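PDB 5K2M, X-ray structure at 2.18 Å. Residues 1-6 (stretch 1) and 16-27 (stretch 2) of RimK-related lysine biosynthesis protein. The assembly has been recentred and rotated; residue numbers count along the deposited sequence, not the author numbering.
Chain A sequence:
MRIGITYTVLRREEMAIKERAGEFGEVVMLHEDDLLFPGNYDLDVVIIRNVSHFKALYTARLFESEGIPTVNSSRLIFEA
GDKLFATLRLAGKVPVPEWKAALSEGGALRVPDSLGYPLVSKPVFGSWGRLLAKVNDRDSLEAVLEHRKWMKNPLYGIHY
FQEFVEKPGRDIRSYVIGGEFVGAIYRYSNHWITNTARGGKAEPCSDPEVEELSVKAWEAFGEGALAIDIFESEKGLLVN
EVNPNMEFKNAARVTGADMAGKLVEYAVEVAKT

Stretch 1, residues 1-6: MRIGIT
Stretch 2 16-27: AIKERAGEFGEV

How do the two backbones meet? Strand 2-6 runs nearly antiparallel to the helix that enters at Ala16 from earlier in the chain (169°, axes 8.7 Å apart at closest approach); the chain leaves helical phi/psi at Gly25 (172/-160) and returns as a parallel strand, pairing Arg2 with Glu26 and Ile3 with Val27, CA-CA 4.8 and 5.0 Å.

Which backbone groups are satisfied across the pairing? Glu26 is held on both sides of its CA: its N donates to Met1 O (2.9 Å, 148°), and its O accepts from Ile3 N (2.8 Å, 171°). Ile3 O receives a CA-H...O contact from Val27 CA at 3.4 Å. At Gly25 an ideal CB would lie 2.5 Å from Met1 O, a clash that glycine avoids.

What balances the Arg2 charge? Arg2 (m, t, p, chi4 83°) and extended Glu26 (t, t, chi3 -2°) share one sheet face, so Arg2 NH1 forms a salt bridge with Glu26 OE2 at 3.0 Å, near the guanidinium plane. Arg2 NE and NH2 are hydrogen-bonded elsewhere in the structure.

What fills the space beneath the helix? Ile3 and Ile5, both m, t, pack there: Ile3 CG2 lies 4.1 Å from Ala21 CB, while Ile5 CD1 reaches Ile17 CG2 (m, t) and Val27 CG1 (t), each at 3.8 Å.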

ATOM      1  N   MET A   1       2.210  24.175  41.199  1.00 60.82           N
ATOM      2  CA  MET A   1       3.587  23.898  40.701  1.00 60.31           C
ATOM      3  C   MET A   1       3.948  22.442  40.884  1.00 57.15           C
ATOM      4  O   MET A   1       4.026  21.967  42.016  1.00 56.58           O
ATOM      5  CB  MET A   1       4.608  24.722  41.482  1.00 63.88           C
ATOM      6  CG  MET A   1       5.102  25.939  40.752  1.00 66.25           C
ATOM      7  SD  MET A   1       6.456  25.564  39.631  1.00 65.17           S
ATOM      8  CE  MET A   1       6.788  27.242  39.116  1.00 66.36           C
ATOM      9  N   ARG A   2       4.181  21.740  39.781  1.00 54.44           N
ATOM     10  CA  ARG A   2       4.794  20.420  39.845  1.00 52.90           C
ATOM     11  C   ARG A   2       6.165  20.479  39.177  1.00 48.61           C
ATOM     12  O   ARG A   2       6.285  20.762  37.986  1.00 46.41           O
ATOM     13  CB  ARG A   2       3.884  19.360  39.222  1.00 54.51           C
ATOM     14  CG  ARG A   2       2.763  18.949  40.167  1.00 57.40           C
ATOM     15  CD  ARG A   2       1.626  18.220  39.476  1.00 58.59           C
ATOM     16  NE  ARG A   2       2.073  17.005  38.802  1.00 61.27           N
ATOM     17  CZ  ARG A   2       2.254  15.820  39.379  1.00 60.83           C
ATOM     18  NH1 ARG A   2       2.035  15.651  40.669  1.00 62.08           N
ATOM     19  NH2 ARG A   2       2.664  14.794  38.646  1.00 62.90           N
ATOM     20  N   ILE A   3       7.196  20.239  39.977  1.00 46.30           N
ATOM     21  CA  ILE A   3       8.578  20.314  39.537  1.00 44.18           C
ATOM     22  C   ILE A   3       9.119  18.886  39.429  1.00 41.84           C
ATOM     23  O   ILE A   3       9.165  18.156  40.415  1.00 41.54           O
ATOM     24  CB  ILE A   3       9.436  21.121  40.538  1.00 44.49           C
ATOM     25  CG1 ILE A   3       8.958  22.574  40.609  1.00 45.66           C
ATOM     26  CG2 ILE A   3      10.912  21.058  40.153  1.00 45.78           C
ATOM     27  CD1 ILE A   3       9.544  23.379  41.756  1.00 45.06           C
ATOM     28  N   GLY A   4       9.509  18.483  38.230  1.00 40.85           N
ATOM     29  CA  GLY A   4      10.178  17.198  38.041  1.00 40.74           C
ATOM     30  C   GLY A   4      11.678  17.288  38.284  1.00 40.31           C
ATOM     31  O   GLY A   4      12.300  18.312  37.989  1.00 40.02           O
ATOM     32  N   ILE A   5      12.267  16.213  38.807  1.00 39.95           N
ATOM     33  CA  ILE A   5      13.728  16.088  38.858  1.00 39.44           C
ATOM     34  C   ILE A   5      14.135  14.755  38.239  1.00 39.61           C
ATOM     35  O   ILE A   5      13.805  13.702  38.779  1.00 39.04           O
ATOM     36  CB  ILE A   5      14.258  16.126  40.308  1.00 39.05           C
ATOM     37  CG1 ILE A   5      13.796  17.395  41.016  1.00 41.76           C
ATOM     38  CG2 ILE A   5      15.772  16.057  40.328  1.00 39.04           C
ATOM     39  CD1 ILE A   5      14.194  17.467  42.475  1.00 42.41           C
ATOM     40  N   THR A   6      14.872  14.784  37.129  1.00 39.49           N
ATOM     41  CA  THR A   6      15.331  13.533  36.510  1.00 39.91           C
ATOM     42  C   THR A   6      16.734  13.199  36.982  1.00 41.63           C
ATOM     43  O   THR A   6      17.587  14.079  37.082  1.00 42.08           O
ATOM     44  CB  THR A   6      15.318  13.574  34.984  1.00 36.99           C
ATOM     45  OG1 THR A   6      16.200  14.594  34.536  1.00 37.38           O
ATOM     46  CG2 THR A   6      13.932  13.838  34.468  1.00 37.66           C
ATOM     47  N   ALA A  16      19.533  18.001  47.813  1.00 46.04           N
ATOM     48  CA  ALA A  16      19.375  19.415  48.124  1.00 47.31           C
ATOM     49  C   ALA A  16      18.373  20.044  47.145  1.00 46.31           C
ATOM     50  O   ALA A  16      17.498  20.813  47.544  1.00 44.27           O
ATOM     51  CB  ALA A  16      20.721  20.129  48.062  1.00 47.86           C
ATOM     52  N   ILE A  17      18.480  19.688  45.866  1.00 44.06           N
ATOM     53  CA  ILE A  17      17.554  20.212  44.865  1.00 43.39           C
ATOM     54  C   ILE A  17      16.127  19.814  45.230  1.00 44.15           C
ATOM     55  O   ILE A  17      15.220  20.632  45.168  1.00 42.43           O
ATOM     56  CB  ILE A  17      17.936  19.759  43.442  1.00 43.80           C
ATOM     57  CG1 ILE A  17      19.248  20.434  43.036  1.00 44.03           C
ATOM     58  CG2 ILE A  17      16.861  20.152  42.432  1.00 44.88           C
ATOM     59  CD1 ILE A  17      19.973  19.768  41.897  1.00 43.31           C
ATOM     60  N   LYS A  18      15.950  18.561  45.640  1.00 44.82           N
ATOM     61  CA  LYS A  18      14.647  18.041  46.014  1.00 45.90           C
ATOM     62  C   LYS A  18      14.041  18.826  47.171  1.00 46.79           C
ATOM     63  O   LYS A  18      12.881  19.219  47.104  1.00 45.69           O
ATOM     64  CB  LYS A  18      14.768  16.564  46.386  1.00 47.22           C
ATOM     65  CG  LYS A  18      13.519  15.973  47.019  1.00 49.29           C
ATOM     66  CD  LYS A  18      13.660  14.465  47.149  1.00 51.58           C
ATOM     67  CE  LYS A  18      12.340  13.786  47.469  1.00 53.73           C
ATOM     68  NZ  LYS A  18      12.259  13.448  48.906  1.00 57.26           N
ATOM     69  N   GLU A  19      14.831  19.050  48.221  1.00 48.30           N
ATOM     70  CA  GLU A  19      14.374  19.821  49.382  1.00 51.98           C
ATOM     71  C   GLU A  19      13.915  21.220  48.975  1.00 50.68           C
ATOM     72  O   GLU A  19      12.830  21.648  49.364  1.00 50.34           O
ATOM     73  CB  GLU A  19      15.473  19.920  50.454  1.00 56.20           C
ATOM     74  CG  GLU A  19      15.009  20.490  51.799  1.00 59.33           C
ATOM     75  CD  GLU A  19      14.942  22.015  51.840  1.00 64.14           C
ATOM     76  OE1 GLU A  19      13.979  22.575  52.426  1.00 70.41           O
ATOM     77  OE2 GLU A  19      15.850  22.672  51.291  1.00 68.92           O
ATOM     78  N   ARG A  20      14.723  21.918  48.179  1.00 50.92           N
ATOM     79  CA  ARG A  20      14.391  23.301  47.783  1.00 52.91           C
ATOM     80  C   ARG A  20      13.145  23.331  46.909  1.00 51.33           C
ATOM     81  O   ARG A  20      12.265  24.156  47.121  1.00 51.21           O
ATOM     82  CB  ARG A  20      15.529  23.976  47.029  1.00 53.21           C
ATOM     83  CG  ARG A  20      16.860  23.998  47.752  1.00 56.31           C
ATOM     84  CD  ARG A  20      16.923  24.892  48.981  1.00 59.14           C
ATOM     85  NE  ARG A  20      18.325  24.955  49.400  1.00 64.60           N
ATOM     86  CZ  ARG A  20      18.998  23.951  49.982  1.00 64.10           C
ATOM     87  NH1 ARG A  20      18.401  22.799  50.299  1.00 63.53           N
ATOM     88  NH2 ARG A  20      20.288  24.112  50.272  1.00 62.26           N
ATOM     89  N   ALA A  21      13.072  22.410  45.947  1.00 49.24           N
ATOM     90  CA  ALA A  21      11.914  22.302  45.061  1.00 50.17           C
ATOM     91  C   ALA A  21      10.633  22.164  45.866  1.00 50.85           C
ATOM     92  O   ALA A  21       9.607  22.746  45.501  1.00 49.20           O
ATOM     93  CB  ALA A  21      12.068  21.126  44.103  1.00 49.82           C
ATOM     94  N   GLY A  22      10.707  21.412  46.967  1.00 50.13           N
ATOM     95  CA  GLY A  22       9.557  21.189  47.848  1.00 50.61           C
ATOM     96  C   GLY A  22       9.041  22.444  48.537  1.00 52.52           C
ATOM     97  O   GLY A  22       7.904  22.484  48.973  1.00 50.51           O
ATOM     98  N   GLU A  23       9.877  23.471  48.639  1.00 56.53           N
ATOM     99  CA  GLU A  23       9.440  24.764  49.180  1.00 60.12           C
ATOM    100  C   GLU A  23       8.568  25.531  48.174  1.00 59.19           C
ATOM    101  O   GLU A  23       7.761  26.364  48.570  1.00 61.57           O
ATOM    102  CB  GLU A  23      10.649  25.615  49.601  1.00 60.32           C
ATOM    103  CG  GLU A  23      11.557  24.963  50.640  1.00 62.50           C
ATOM    104  CD  GLU A  23      12.723  25.850  51.069  1.00 68.50           C
ATOM    105  OE1 GLU A  23      13.686  25.325  51.680  1.00 70.15           O
ATOM    106  OE2 GLU A  23      12.687  27.077  50.810  1.00 71.50           O
ATOM    107  N   PHE A  24       8.729  25.253  46.884  1.00 57.86           N
ATOM    108  CA  PHE A  24       7.998  25.971  45.825  1.00 59.18           C
ATOM    109  C   PHE A  24       6.792  25.213  45.267  1.00 59.58           C
ATOM    110  O   PHE A  24       5.930  25.809  44.629  1.00 62.17           O
ATOM    111  CB  PHE A  24       8.949  26.328  44.680  1.00 57.35           C
ATOM    112  CG  PHE A  24      10.001  27.319  45.068  1.00 58.64           C
ATOM    113  CD1 PHE A  24      11.173  26.900  45.687  1.00 58.41           C
ATOM    114  CD2 PHE A  24       9.815  28.679  44.836  1.00 59.25           C
ATOM    115  CE1 PHE A  24      12.148  27.813  46.061  1.00 58.79           C
ATOM    116  CE2 PHE A  24      10.784  29.597  45.203  1.00 59.46           C
ATOM    117  CZ  PHE A  24      11.955  29.164  45.817  1.00 59.88           C
ATOM    118  N   GLY A  25       6.723  23.908  45.502  1.00 58.92           N
ATOM    119  CA  GLY A  25       5.587  23.118  45.029  1.00 57.57           C
ATOM    120  C   GLY A  25       5.775  21.627  45.218  1.00 54.98           C
ATOM    121  O   GLY A  25       6.573  21.193  46.027  1.00 54.22           O
ATOM    122  N   GLU A  26       5.012  20.853  44.462  1.00 54.25           N
ATOM    123  CA  GLU A  26       5.053  19.407  44.519  1.00 55.41           C
ATOM    124  C   GLU A  26       6.249  18.906  43.695  1.00 54.64           C
ATOM    125  O   GLU A  26       6.463  19.355  42.575  1.00 55.69           O
ATOM    126  CB  GLU A  26       3.745  18.876  43.955  1.00 60.36           C
ATOM    127  CG  GLU A  26       3.518  17.384  44.094  1.00 67.45           C
ATOM    128  CD  GLU A  26       2.137  16.968  43.604  1.00 74.54           C
ATOM    129  OE1 GLU A  26       1.352  17.855  43.193  1.00 78.43           O
ATOM    130  OE2 GLU A  26       1.830  15.754  43.625  1.00 81.87           O
ATOM    131  N   VAL A  27       7.033  17.993  44.256  1.00 53.03           N
ATOM    132  CA  VAL A  27       8.221  17.461  43.591  1.00 52.41           C
ATOM    133  C   VAL A  27       7.943  16.054  43.066  1.00 51.95           C
ATOM    134  O   VAL A  27       7.519  15.196  43.825  1.00 53.67           O
ATOM    135  CB  VAL A  27       9.427  17.409  44.556  1.00 51.79           C
ATOM    136  CG1 VAL A  27      10.679  16.939  43.828  1.00 50.62           C
ATOM    137  CG2 VAL A  27       9.673  18.777  45.176  1.00 52.08           C
TER